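Serine protease inhibitor (Thermoanaerobacter tengcongensis, PDB 2PEF) is a serpin that probably inhibits serine endopeptidases, here in the latent state with its reactive-centre loop inserted as a strand into a β-sheet. Local coordinates at residues E19-S24 with I366-S371; S131-W136 with V157-N162; D146-K151 with G326-V331; N236-T241 with P350-I355. One frame throughout, in Å; residues are numbered along the deposited sequence.

In the fold
Contacts 1 and 4 form one pair, with centres about 6 Å apart. They share the neighbouring antiparallel strands 345-357 and 362-372, which belong to serpin sheet B, with helices 7-22 and 235-241 packed on them. Contacts 2 and 3 have centres about 8 Å apart, and contact 2 lies on the opposite side of the chain's centre from contacts 1 and 4. They use the adjacent strands 158-169 and 322-331 of sheet A, covered by helix 127-140 and the loop after it. Along the chain, contact 1 spans the other three, contacts 2 and 3 interlock, and contact 4 opens after contact 2 closes. Strand 322-331 in contact 3 is formed by the N-terminal part of the reactive-centre loop, inserted in the latent form.

Contact 1 (E19-S24 with I366-S371); sequences ELFKNS and IGTVLS
Phe21 meets Ile366, Gly367 and Thr368 of strand 362-372, and all four residues are buried. The main interaction is a CH-pi contact. Ile366 CG1 sits 3.7 Å from the centroid of the Phe21 ring, only 4° off the ring normal, and so stands over the ring centre. The two side chains cross at about a right angle. Ile366 CD1 stays over the face on the CD2 side, 3.8 Å from Phe21 CD2. Ile366 CG2 comes down past the rim by CG and CD1, 3.7 Å from Phe21 CD1. With Phe21 CG anti to the backbone N (chi1 175°), the ring extends from the helix to the strand.

Further van der Waals contacts follow the ring outward. Gly367 CA approaches Phe21 CE1 obliquely at 3.7 Å. Thr368 CG2 lies at the ring edge, 3.9 Å from Phe21 CZ. The hydroxyl of Thr368 is used elsewhere, in a hydrogen bond with Ser31 N.

The polar interactions stay within the helix end or go to other parts of the chain. Ser24 OG donates to Leu20 O at 2.7 Å, from above the carbonyl plane. Lys22 NZ bonds to the carbonyls of Lys240 and Leu242, which ties this helix to the region around helix 235-241.

Ile33 and Ile239 also touch Phe21 and extend the apolar cluster. This is the serpin core where the first helix, 7-22, packs through an aromatic side chain on strand 362-372, the C-terminal strand of sheet B.

Contact 2 (S131-W136 with V157-N162); sequences SDINNW and VMYLIN
Helix 131-136 and strand 158-162 run in nearly the same direction, 18° apart with their axes 11.0 Å from each other, and Ile133 and Ile161 have the closest CA atoms across the contact. That gap is filled by side chains from both sides.

Ile133 sends two branches to two strand residues. Its CD1 meets the edge of the Tyr159 ring, near the ring plane, at 3.6 Å from Tyr159 CD1. Its CG2 rests 3.7 Å from Ile161 CD1. In both pairs the side chains cross at about a right angle. Ile161 CG1 lies beside its backbone N and CG2 anti to it (chi1 -54°), which splits the two branches between different partners. Ile161 CG2 is 3.7 Å from Trp136 CZ3, and its approach to the indole is oblique. The tryptophan and the isoleucine slide past each other in opposite directions.

The polar ends of both aromatic residues have partners outside the two segments. Trp136 NE1 is hydrogen-bonded to Asp119 OD2, and its ring meets Phe121 nearly at right angles. Tyr159 OH is hydrogen-bonded to Asp156 OD2. These bonds probably help to fix how the two aromatic side chains sit in the interface.

Trp96 touches both isoleucines from neighbouring strand 87-98. On the other side of the strand, Leu160 and Asn162 pack on helix 35-46. This is the serpin architecture in which helix 127-140, helix F in family nomenclature, packs on one face of sheet A, here running nearly along strand 158-169.

Contact 3 (D146-K151 with G326-V331); sequences DKILNK and GAVTSV
Ile148 alone carries the loop side of this contact, and it packs on Val328 and Ser330 of the strand. The tight part is small. Ile148 CD1 lies 3.8 Å from Val328 CG1, with the two side chains inclined to each other. Ile148 CG1 comes 3.7 Å from Ser330 OG, which is a van der Waals contact with the hydroxyl oxygen. With Ile148 CG1 anti to the backbone N (chi1 -171°), the end of the side chain reaches toward the strand between the two residues. Val328 and Ser330 both point toward the loop, while Thr329 between them points away.

The strand is the inserted part of the reactive-centre loop, which fills the gap in sheet A between strands 158-169 and 310-318 in latent serpins. The loop over it links helix 127-140 to strand 158-169. Ile161 from that strand touches both Val328 and Ser330, and Ile133 and Val137 of the helix touch Ile148.

The loop is looser away from Ile148. Asp146 and Asn150 are exposed to solvent. Lys147 and Lys151 are partly exposed; Lys147 is not modelled beyond CD nor Lys151 beyond CB, consistent with mobility. The backbone is still anchored beside Ile148. Asn134 OD1 accepts from Ile148 N, and Asn134 ND2 donates to Leu149 O, so one amide of the helix grips two successive loop residues. Lys147 O is held by Lys313 NZ.

Contact 4 (N236-T241 with P350-I355); sequences NEYIKT and PFIFAI
Ile352 is the strand residue that meets both Tyr238 and Ile239 of the helix. The two carbons of its longer branch meet different partners. Ile352 CG1 lies 4.0 Å from Ile239 CD1 and 4.0 Å from Ile239 CG1, against the outer arm of that side chain. Ile352 CD1 is turned to the tyrosine and stands 4.1 Å from Tyr238 CD2. This atom approaches the Tyr238 ring at a slant. A chi2 of 82° bends the end of Ile352 out of the extended line of its chain and takes CD1 toward the ring. Both helix side chains are inclined to Ile352, neither alongside it nor square across it. These spacings make this a fairly light apolar contact.

The segments belong to helix 235-241, the helix called G in serpins, and to strand 345-357 of sheet B. Pro229 of the adjacent strand 222-229 touches both Tyr238 and Ile352, and Ile227 also touches Tyr238. On the side of Ile239, Thr368 of strand 362-372 and Ile25 join the apolar surface.

Phe351 and Phe353 flank Ile352 along the strand and pack on strand 255-273 instead. The rings of Phe353 and Phe224 meet with their planes about 10° apart. Within segment 236-241, Thr241 OG1 donates to Tyr238 O at 2.6 Å, tilted 19° from the carbonyl plane, and holds the threonine hydroxyl against the backbone.

Contact 1 (E19-S24 with I366-S371)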
loop_
_atom_site.group_PDB
_atom_site.type_symbol
_atom_site.label_atom_id
_atom_site.label_comp_id
_atom_site.label_asym_id
_atom_site.label_seq_id
_atom_site.Cartn_x
_atom_site.Cartn_y
_atom_site.Cartn_z
ATOM N N GLU A 19 -1.137 -11.353 3.030
ATOM C CA GLU A 19 -0.100 -12.143 2.364
ATOM C C GLU A 19 0.965 -11.233 1.751
ATOM O O GLU A 19 2.162 -11.515 1.839
ATOM C CB GLU A 19 -0.687 -13.088 1.313
ATOM C CG GLU A 19 -1.501 -14.242 1.894
ATOM C CD GLU A 19 -0.748 -15.042 2.951
ATOM O OE1 GLU A 19 0.372 -15.506 2.659
ATOM O OE2 GLU A 19 -1.279 -15.201 4.075
ATOM N N LEU A 20 0.525 -10.128 1.150
ATOM C CA LEU A 20 1.450 -9.123 0.635
ATOM C C LEU A 20 2.321 -8.563 1.762
ATOM O O LEU A 20 3.547 -8.559 1.655
ATOM C CB LEU A 20 0.686 -7.995 -0.070
ATOM C CG LEU A 20 1.481 -7.018 -0.936
ATOM C CD1 LEU A 20 2.153 -7.731 -2.110
ATOM C CD2 LEU A 20 0.569 -5.902 -1.436
ATOM N N PHE A 21 1.679 -8.116 2.844
ATOM C CA PHE A 21 2.382 -7.579 4.012
ATOM C C PHE A 21 3.400 -8.554 4.600
ATOM O O PHE A 21 4.573 -8.212 4.751
ATOM C CB PHE A 21 1.379 -7.129 5.080
ATOM C CG PHE A 21 2.015 -6.674 6.370
ATOM C CD1 PHE A 21 2.856 -5.566 6.400
ATOM C CD2 PHE A 21 1.747 -7.343 7.562
ATOM C CE1 PHE A 21 3.428 -5.139 7.601
ATOM C CE2 PHE A 21 2.314 -6.923 8.761
ATOM C CZ PHE A 21 3.157 -5.822 8.780
ATOM N N LYS A 22 2.961 -9.776 4.902
ATOM C CA LYS A 22 3.810 -10.728 5.627
ATOM C C LYS A 22 5.020 -11.216 4.820
ATOM O O LYS A 22 5.936 -11.835 5.375
ATOM C CB LYS A 22 2.982 -11.903 6.162
ATOM C CG LYS A 22 2.570 -12.931 5.117
ATOM C CD LYS A 22 1.439 -13.816 5.630
ATOM C CE LYS A 22 1.898 -14.752 6.733
ATOM N NZ LYS A 22 0.793 -15.647 7.188
ATOM N N ASN A 23 5.013 -10.939 3.519
ATOM C CA ASN A 23 6.141 -11.266 2.655
ATOM C C ASN A 23 6.988 -10.048 2.256
ATOM O O ASN A 23 7.934 -10.169 1.470
ATOM C CB ASN A 23 5.658 -12.042 1.423
ATOM C CG ASN A 23 5.158 -13.434 1.772
ATOM O OD1 ASN A 23 3.971 -13.735 1.630
ATOM N ND2 ASN A 23 6.064 -14.294 2.240
ATOM N N SER A 24 6.659 -8.890 2.827
ATOM C CA SER A 24 7.317 -7.620 2.498
ATOM C C SER A 24 8.044 -6.999 3.697
ATOM O O SER A 24 8.405 -5.817 3.677
ATOM C CB SER A 24 6.288 -6.628 1.948
ATOM O OG SER A 24 5.632 -7.145 0.806
ATOM N N ILE A 366 -0.209 -0.661 5.846
ATOM C CA ILE A 366 0.160 -1.570 6.935
ATOM C C ILE A 366 1.687 -1.643 7.030
ATOM O O ILE A 366 2.382 -1.708 6.012
ATOM C CB ILE A 366 -0.522 -2.969 6.801
ATOM C CG1 ILE A 366 -0.230 -3.845 8.026
ATOM C CG2 ILE A 366 -0.129 -3.662 5.492
ATOM C CD1 ILE A 366 -1.184 -5.033 8.180
ATOM N N GLY A 367 2.209 -1.592 8.250
ATOM C CA GLY A 367 3.655 -1.522 8.428
ATOM C C GLY A 367 4.185 -1.906 9.789
ATOM O O GLY A 367 3.441 -2.347 10.665
ATOM N N THR A 368 5.494 -1.741 9.947
ATOM C CA THR A 368 6.173 -2.069 11.193
ATOM C C THR A 368 7.037 -0.903 11.617
ATOM O O THR A 368 7.626 -0.223 10.774
ATOM C CB THR A 368 7.083 -3.309 11.048
ATOM O OG1 THR A 368 7.991 -3.116 9.954
ATOM C CG2 THR A 368 6.264 -4.568 10.799
ATOM N N VAL A 369 7.101 -0.661 12.922
ATOM C CA VAL A 369 8.050 0.301 13.450
ATOM C C VAL A 369 9.020 -0.457 14.345
ATOM O O VAL A 369 8.678 -0.837 15.468
ATOM C CB VAL A 369 7.371 1.454 14.221
ATOM C CG1 VAL A 369 8.427 2.360 14.872
ATOM C CG2 VAL A 369 6.475 2.261 13.293
ATOM N N LEU A 370 10.214 -0.700 13.814
ATOM C CA LEU A 370 11.269 -1.396 14.547
ATOM C C LEU A 370 12.224 -0.379 15.153
ATOM O O LEU A 370 12.847 -0.632 16.185
ATOM C CB LEU A 370 12.042 -2.351 13.623
ATOM C CG LEU A 370 11.274 -3.389 12.791
ATOM C CD1 LEU A 370 12.245 -4.269 12.014
ATOM C CD2 LEU A 370 10.375 -4.243 13.670
ATOM N N SER A 371 12.332 0.775 14.501
ATOM C CA SER A 371 13.278 1.808 14.909
ATOM C C SER A 371 12.720 3.211 14.713
ATOM O O SER A 371 11.743 3.408 13.989
ATOM C CB SER A 371 14.594 1.660 14.139
ATOM O OG SER A 371 15.304 0.507 14.554
#

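Contact 2 (S131-W136 with V157-N162)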
loop_
_atom_site.group_PDB
_atom_site.type_symbol
_atom_site.label_atom_id
_atom_site.label_comp_id
_atom_site.label_asym_id
_atom_site.label_seq_id
_atom_site.Cartn_x
_atom_site.Cartn_y
_atom_site.Cartn_z
ATOM N N SER A 131 11.061 13.064 -16.307
ATOM C CA SER A 131 10.613 14.272 -15.619
ATOM C C SER A 131 9.092 14.287 -15.471
ATOM O O SER A 131 8.570 14.579 -14.393
ATOM C CB SER A 131 11.086 15.525 -16.361
ATOM O OG SER A 131 12.500 15.588 -16.420
ATOM N N ASP A 132 8.390 13.959 -16.555
ATOM C CA ASP A 132 6.926 13.934 -16.562
ATOM C C ASP A 132 6.357 12.940 -15.557
ATOM O O ASP A 132 5.422 13.258 -14.819
ATOM C CB ASP A 132 6.396 13.601 -17.957
ATOM C CG ASP A 132 6.608 14.727 -18.949
ATOM O OD1 ASP A 132 6.748 15.892 -18.518
ATOM O OD2 ASP A 132 6.623 14.443 -20.164
ATOM N N ILE A 133 6.920 11.735 -15.544
ATOM C CA ILE A 133 6.471 10.683 -14.634
ATOM C C ILE A 133 6.680 11.094 -13.174
ATOM O O ILE A 133 5.757 11.006 -12.358
ATOM C CB ILE A 133 7.167 9.334 -14.932
ATOM C CG1 ILE A 133 6.712 8.798 -16.292
ATOM C CG2 ILE A 133 6.873 8.325 -13.828
ATOM C CD1 ILE A 133 7.585 7.668 -16.852
ATOM N N ASN A 134 7.884 11.563 -12.860
ATOM C CA ASN A 134 8.204 12.002 -11.507
ATOM C C ASN A 134 7.382 13.199 -11.041
ATOM O O ASN A 134 7.010 13.279 -9.869
ATOM C CB ASN A 134 9.699 12.276 -11.363
ATOM C CG ASN A 134 10.520 11.003 -11.380
ATOM O OD1 ASN A 134 10.020 9.926 -11.053
ATOM N ND2 ASN A 134 11.784 11.121 -11.765
ATOM N N ASN A 135 7.095 14.119 -11.958
ATOM C CA ASN A 135 6.193 15.230 -11.658
ATOM C C ASN A 135 4.772 14.756 -11.364
ATOM O O ASN A 135 4.097 15.300 -10.478
ATOM C CB ASN A 135 6.218 16.268 -12.781
ATOM C CG ASN A 135 7.459 17.133 -12.732
ATOM O OD1 ASN A 135 7.904 17.536 -11.654
ATOM N ND2 ASN A 135 8.026 17.423 -13.896
ATOM N N TRP A 136 4.349 13.716 -12.082
ATOM C CA TRP A 136 3.042 13.118 -11.875
ATOM C C TRP A 136 2.972 12.468 -10.497
ATOM O O TRP A 136 2.062 12.759 -9.733
ATOM C CB TRP A 136 2.728 12.106 -12.984
ATOM C CG TRP A 136 1.333 11.563 -12.945
ATOM C CD1 TRP A 136 0.235 12.077 -13.576
ATOM C CD2 TRP A 136 0.884 10.390 -12.252
ATOM N NE1 TRP A 136 -0.867 11.301 -13.316
ATOM C CE2 TRP A 136 -0.498 10.260 -12.507
ATOM C CE3 TRP A 136 1.516 9.441 -11.441
ATOM C CZ2 TRP A 136 -1.263 9.217 -11.974
ATOM C CZ3 TRP A 136 0.752 8.399 -10.909
ATOM C CH2 TRP A 136 -0.622 8.298 -11.184
ATOM N N VAL A 157 8.427 0.002 -23.041
ATOM C CA VAL A 157 7.390 0.541 -23.928
ATOM C C VAL A 157 6.113 0.951 -23.193
ATOM O O VAL A 157 5.338 1.755 -23.707
ATOM C CB VAL A 157 7.019 -0.426 -25.086
ATOM C CG1 VAL A 157 8.163 -0.541 -26.099
ATOM C CG2 VAL A 157 6.614 -1.787 -24.551
ATOM N N MET A 158 5.889 0.390 -22.007
ATOM C CA MET A 158 4.719 0.746 -21.204
ATOM C C MET A 158 4.966 0.664 -19.701
ATOM O O MET A 158 5.557 -0.295 -19.210
ATOM C CB MET A 158 3.493 -0.102 -21.578
ATOM C CG MET A 158 2.217 0.349 -20.855
ATOM S SD MET A 158 0.890 -0.864 -20.763
ATOM C CE MET A 158 -0.069 -0.394 -22.195
ATOM N N TYR A 159 4.508 1.689 -18.984
ATOM C CA TYR A 159 4.482 1.665 -17.530
ATOM C C TYR A 159 3.042 1.831 -17.054
ATOM O O TYR A 159 2.258 2.568 -17.659
ATOM C CB TYR A 159 5.312 2.802 -16.937
ATOM C CG TYR A 159 6.772 2.872 -17.331
ATOM C CD1 TYR A 159 7.387 4.107 -17.528
ATOM C CD2 TYR A 159 7.545 1.720 -17.490
ATOM C CE1 TYR A 159 8.725 4.199 -17.875
ATOM C CE2 TYR A 159 8.889 1.802 -17.838
ATOM C CZ TYR A 159 9.470 3.046 -18.026
ATOM O OH TYR A 159 10.793 3.142 -18.371
ATOM N N LEU A 160 2.712 1.152 -15.960
ATOM C CA LEU A 160 1.446 1.350 -15.269
ATOM C C LEU A 160 1.786 1.786 -13.852
ATOM O O LEU A 160 2.639 1.185 -13.200
ATOM C CB LEU A 160 0.609 0.066 -15.260
ATOM C CG LEU A 160 0.292 -0.569 -16.622
ATOM C CD1 LEU A 160 1.399 -1.538 -17.067
ATOM C CD2 LEU A 160 -1.041 -1.293 -16.582
ATOM N N ILE A 161 1.135 2.845 -13.387
ATOM C CA ILE A 161 1.470 3.436 -12.094
ATOM C C ILE A 161 0.213 3.779 -11.314
ATOM O O ILE A 161 -0.721 4.373 -11.857
ATOM C CB ILE A 161 2.346 4.719 -12.238
ATOM C CG1 ILE A 161 3.604 4.435 -13.070
ATOM C CG2 ILE A 161 2.734 5.262 -10.856
ATOM C CD1 ILE A 161 4.366 5.669 -13.509
ATOM N N ASN A 162 0.195 3.392 -10.042
ATOM C CA ASN A 162 -0.806 3.888 -9.110
ATOM C C ASN A 162 -0.170 4.739 -8.017
ATOM O O ASN A 162 0.945 4.461 -7.584
ATOM C CB ASN A 162 -1.566 2.729 -8.473
ATOM C CG ASN A 162 -2.375 3.162 -7.269
ATOM O OD1 ASN A 162 -1.864 3.198 -6.154
ATOM N ND2 ASN A 162 -3.636 3.517 -7.493
#

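Contact 3 (D146-K151 with G326-V331)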
loop_
_atom_site.group_PDB
_atom_site.type_symbol
_atom_site.label_atom_id
_atom_site.label_comp_id
_atom_site.label_asym_id
_atom_site.label_seq_id
_atom_site.Cartn_x
_atom_site.Cartn_y
_atom_site.Cartn_z
ATOM N N ASP A 146 8.535 11.777 -4.325
ATOM C CA ASP A 146 8.919 12.733 -5.361
ATOM C C ASP A 146 9.489 12.098 -6.627
ATOM O O ASP A 146 9.478 12.723 -7.689
ATOM C CB ASP A 146 9.886 13.787 -4.802
ATOM C CG ASP A 146 11.270 13.229 -4.510
ATOM O OD1 ASP A 146 11.396 12.028 -4.188
ATOM O OD2 ASP A 146 12.243 14.008 -4.599
ATOM N N LYS A 147 9.992 10.869 -6.501
ATOM C CA LYS A 147 10.614 10.150 -7.620
ATOM C C LYS A 147 10.312 8.653 -7.593
ATOM O O LYS A 147 10.299 8.039 -6.527
ATOM C CB LYS A 147 12.133 10.349 -7.604
ATOM C CG LYS A 147 12.608 11.658 -8.214
ATOM C CD LYS A 147 14.105 11.619 -8.492
ATOM N N ILE A 148 10.079 8.078 -8.772
ATOM C CA ILE A 148 9.915 6.631 -8.913
ATOM C C ILE A 148 10.956 6.035 -9.875
ATOM O O ILE A 148 11.226 4.835 -9.835
ATOM C CB ILE A 148 8.449 6.230 -9.305
ATOM C CG1 ILE A 148 8.236 4.711 -9.239
ATOM C CG2 ILE A 148 8.074 6.759 -10.687
ATOM C CD1 ILE A 148 8.105 4.149 -7.839
ATOM N N LEU A 149 11.543 6.878 -10.725
ATOM C CA LEU A 149 12.607 6.437 -11.634
ATOM C C LEU A 149 13.619 7.547 -11.942
ATOM O O LEU A 149 13.319 8.734 -11.772
ATOM C CB LEU A 149 12.021 5.865 -12.934
ATOM C CG LEU A 149 11.665 6.785 -14.109
ATOM C CD1 LEU A 149 11.384 5.959 -15.353
ATOM C CD2 LEU A 149 10.488 7.687 -13.779
ATOM N N ASN A 150 14.810 7.149 -12.390
ATOM C CA ASN A 150 15.857 8.088 -12.802
ATOM C C ASN A 150 16.191 7.992 -14.291
ATOM O O ASN A 150 16.569 8.989 -14.913
ATOM C CB ASN A 150 17.133 7.887 -11.969
ATOM C CG ASN A 150 16.978 8.345 -10.521
ATOM O OD1 ASN A 150 15.876 8.647 -10.057
ATOM N ND2 ASN A 150 18.095 8.393 -9.798
ATOM N N LYS A 151 16.050 6.792 -14.850
ATOM C CA LYS A 151 16.378 6.522 -16.251
ATOM C C LYS A 151 15.342 5.606 -16.900
ATOM O O LYS A 151 14.603 4.902 -16.209
ATOM C CB LYS A 151 17.770 5.893 -16.354
ATOM N N GLY A 326 1.734 7.975 2.013
ATOM C CA GLY A 326 1.735 7.963 0.560
ATOM C C GLY A 326 2.295 6.664 0.020
ATOM O O GLY A 326 3.137 6.025 0.654
ATOM N N ALA A 327 1.817 6.276 -1.156
ATOM C CA ALA A 327 2.299 5.073 -1.813
ATOM C C ALA A 327 2.279 5.215 -3.322
ATOM O O ALA A 327 1.421 5.891 -3.892
ATOM C CB ALA A 327 1.482 3.864 -1.395
ATOM N N VAL A 328 3.259 4.588 -3.956
ATOM C CA VAL A 328 3.264 4.431 -5.395
ATOM C C VAL A 328 3.571 2.976 -5.690
ATOM O O VAL A 328 4.409 2.363 -5.026
ATOM C CB VAL A 328 4.323 5.333 -6.080
ATOM C CG1 VAL A 328 4.413 5.031 -7.577
ATOM C CG2 VAL A 328 4.003 6.807 -5.860
ATOM N N THR A 329 2.845 2.423 -6.654
ATOM C CA THR A 329 3.171 1.115 -7.210
ATOM C C THR A 329 3.351 1.263 -8.718
ATOM O O THR A 329 2.476 1.778 -9.406
ATOM C CB THR A 329 2.085 0.062 -6.910
ATOM O OG1 THR A 329 1.733 0.112 -5.523
ATOM C CG2 THR A 329 2.590 -1.340 -7.259
ATOM N N SER A 330 4.501 0.822 -9.215
ATOM C CA SER A 330 4.769 0.873 -10.646
ATOM C C SER A 330 4.968 -0.526 -11.221
ATOM O O SER A 330 5.451 -1.437 -10.537
ATOM C CB SER A 330 5.973 1.770 -10.952
ATOM O OG SER A 330 7.133 1.293 -10.301
ATOM N N VAL A 331 4.572 -0.688 -12.481
ATOM C CA VAL A 331 4.752 -1.939 -13.207
ATOM C C VAL A 331 5.592 -1.662 -14.453
ATOM O O VAL A 331 5.265 -0.775 -15.248
ATOM C CB VAL A 331 3.385 -2.566 -13.591
ATOM C CG1 VAL A 331 3.574 -3.820 -14.445
ATOM C CG2 VAL A 331 2.566 -2.880 -12.343
#

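Contact 4 (N236-T241 with P350-I355)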
loop_
_atom_site.group_PDB
_atom_site.type_symbol
_atom_site.label_atom_id
_atom_site.label_comp_id
_atom_site.label_asym_id
_atom_site.label_seq_id
_atom_site.Cartn_x
_atom_site.Cartn_y
_atom_site.Cartn_z
ATOM N N ASN A 236 8.502 -10.873 13.789
ATOM C CA ASN A 236 8.408 -11.685 12.581
ATOM C C ASN A 236 7.531 -12.921 12.745
ATOM O O ASN A 236 6.796 -13.286 11.832
ATOM C CB ASN A 236 9.798 -12.074 12.066
ATOM C CG ASN A 236 10.496 -10.927 11.361
ATOM O OD1 ASN A 236 9.882 -9.899 11.063
ATOM N ND2 ASN A 236 11.782 -11.095 11.088
ATOM N N GLU A 237 7.599 -13.551 13.915
ATOM C CA GLU A 237 6.759 -14.711 14.183
ATOM C C GLU A 237 5.311 -14.279 14.353
ATOM O O GLU A 237 4.403 -14.957 13.883
ATOM C CB GLU A 237 7.236 -15.497 15.404
ATOM C CG GLU A 237 6.418 -16.764 15.695
ATOM C CD GLU A 237 6.281 -17.696 14.492
ATOM O OE1 GLU A 237 7.310 -18.046 13.873
ATOM O OE2 GLU A 237 5.134 -18.081 14.171
ATOM N N TYR A 238 5.086 -13.146 15.012
ATOM C CA TYR A 238 3.723 -12.629 15.103
ATOM C C TYR A 238 3.130 -12.372 13.715
ATOM O O TYR A 238 1.985 -12.735 13.442
ATOM C CB TYR A 238 3.641 -11.363 15.971
ATOM C CG TYR A 238 2.236 -10.816 15.998
ATOM C CD1 TYR A 238 1.285 -11.319 16.885
ATOM C CD2 TYR A 238 1.841 -9.828 15.094
ATOM C CE1 TYR A 238 -0.021 -10.835 16.880
ATOM C CE2 TYR A 238 0.550 -9.348 15.080
ATOM C CZ TYR A 238 -0.375 -9.850 15.973
ATOM O OH TYR A 238 -1.657 -9.363 15.950
ATOM N N ILE A 239 3.908 -11.734 12.844
ATOM C CA ILE A 239 3.448 -11.422 11.490
ATOM C C ILE A 239 3.194 -12.702 10.689
ATOM O O ILE A 239 2.257 -12.773 9.894
ATOM C CB ILE A 239 4.425 -10.455 10.775
ATOM C CG1 ILE A 239 4.361 -9.074 11.440
ATOM C CG2 ILE A 239 4.108 -10.339 9.293
ATOM C CD1 ILE A 239 5.499 -8.157 11.064
ATOM N N LYS A 240 4.008 -13.725 10.935
ATOM C CA LYS A 240 3.833 -15.021 10.288
ATOM C C LYS A 240 2.462 -15.634 10.605
ATOM O O LYS A 240 1.854 -16.268 9.741
ATOM C CB LYS A 240 4.958 -15.973 10.703
ATOM C CG LYS A 240 5.100 -17.181 9.796
ATOM N N THR A 241 1.978 -15.429 11.830
ATOM C CA THR A 241 0.684 -15.974 12.266
ATOM C C THR A 241 -0.513 -15.243 11.671
ATOM O O THR A 241 -1.631 -15.749 11.704
ATOM C CB THR A 241 0.520 -15.979 13.814
ATOM O OG1 THR A 241 0.384 -14.636 14.307
ATOM C CG2 THR A 241 1.687 -16.674 14.486
ATOM N N PRO A 350 8.858 -2.941 19.613
ATOM C CA PRO A 350 8.452 -2.626 18.249
ATOM C C PRO A 350 6.979 -2.964 18.077
ATOM O O PRO A 350 6.416 -3.703 18.895
ATOM C CB PRO A 350 9.326 -3.551 17.396
ATOM C CG PRO A 350 9.634 -4.694 18.288
ATOM C CD PRO A 350 9.735 -4.129 19.662
ATOM N N PHE A 351 6.354 -2.413 17.042
ATOM C CA PHE A 351 4.929 -2.616 16.839
ATOM C C PHE A 351 4.522 -2.637 15.378
ATOM O O PHE A 351 5.240 -2.142 14.514
ATOM C CB PHE A 351 4.108 -1.578 17.620
ATOM C CG PHE A 351 4.341 -0.154 17.195
ATOM C CD1 PHE A 351 3.535 0.436 16.218
ATOM C CD2 PHE A 351 5.338 0.612 17.790
ATOM C CE1 PHE A 351 3.735 1.759 15.832
ATOM C CE2 PHE A 351 5.544 1.935 17.408
ATOM C CZ PHE A 351 4.737 2.510 16.432
ATOM N N ILE A 352 3.362 -3.235 15.131
ATOM C CA ILE A 352 2.758 -3.305 13.809
ATOM C C ILE A 352 1.651 -2.266 13.808
ATOM O O ILE A 352 1.011 -2.043 14.832
ATOM C CB ILE A 352 2.185 -4.733 13.532
ATOM C CG1 ILE A 352 3.314 -5.750 13.328
ATOM C CG2 ILE A 352 1.259 -4.758 12.305
ATOM C CD1 ILE A 352 3.914 -6.299 14.601
ATOM N N PHE A 353 1.441 -1.602 12.680
ATOM C CA PHE A 353 0.333 -0.661 12.589
ATOM C C PHE A 353 -0.359 -0.766 11.244
ATOM O O PHE A 353 0.198 -1.304 10.280
ATOM C CB PHE A 353 0.806 0.777 12.838
ATOM C CG PHE A 353 1.682 1.312 11.753
ATOM C CD1 PHE A 353 1.133 1.961 10.650
ATOM C CD2 PHE A 353 3.056 1.168 11.833
ATOM C CE1 PHE A 353 1.949 2.442 9.633
ATOM C CE2 PHE A 353 3.881 1.643 10.820
ATOM C CZ PHE A 353 3.327 2.288 9.720
ATOM N N ALA A 354 -1.577 -0.237 11.193
ATOM C CA ALA A 354 -2.321 -0.145 9.955
ATOM C C ALA A 354 -3.179 1.107 9.982
ATOM O O ALA A 354 -3.621 1.548 11.044
ATOM C CB ALA A 354 -3.176 -1.365 9.754
ATOM N N ILE A 355 -3.371 1.687 8.803
ATOM C CA ILE A 355 -4.383 2.706 8.593
ATOM C C ILE A 355 -5.542 1.974 7.925
ATOM O O ILE A 355 -5.387 1.447 6.818
ATOM C CB ILE A 355 -3.858 3.849 7.697
ATOM C CG1 ILE A 355 -2.677 4.552 8.387
ATOM C CG2 ILE A 355 -4.987 4.822 7.352
ATOM C CD1 ILE A 355 -1.901 5.489 7.488
#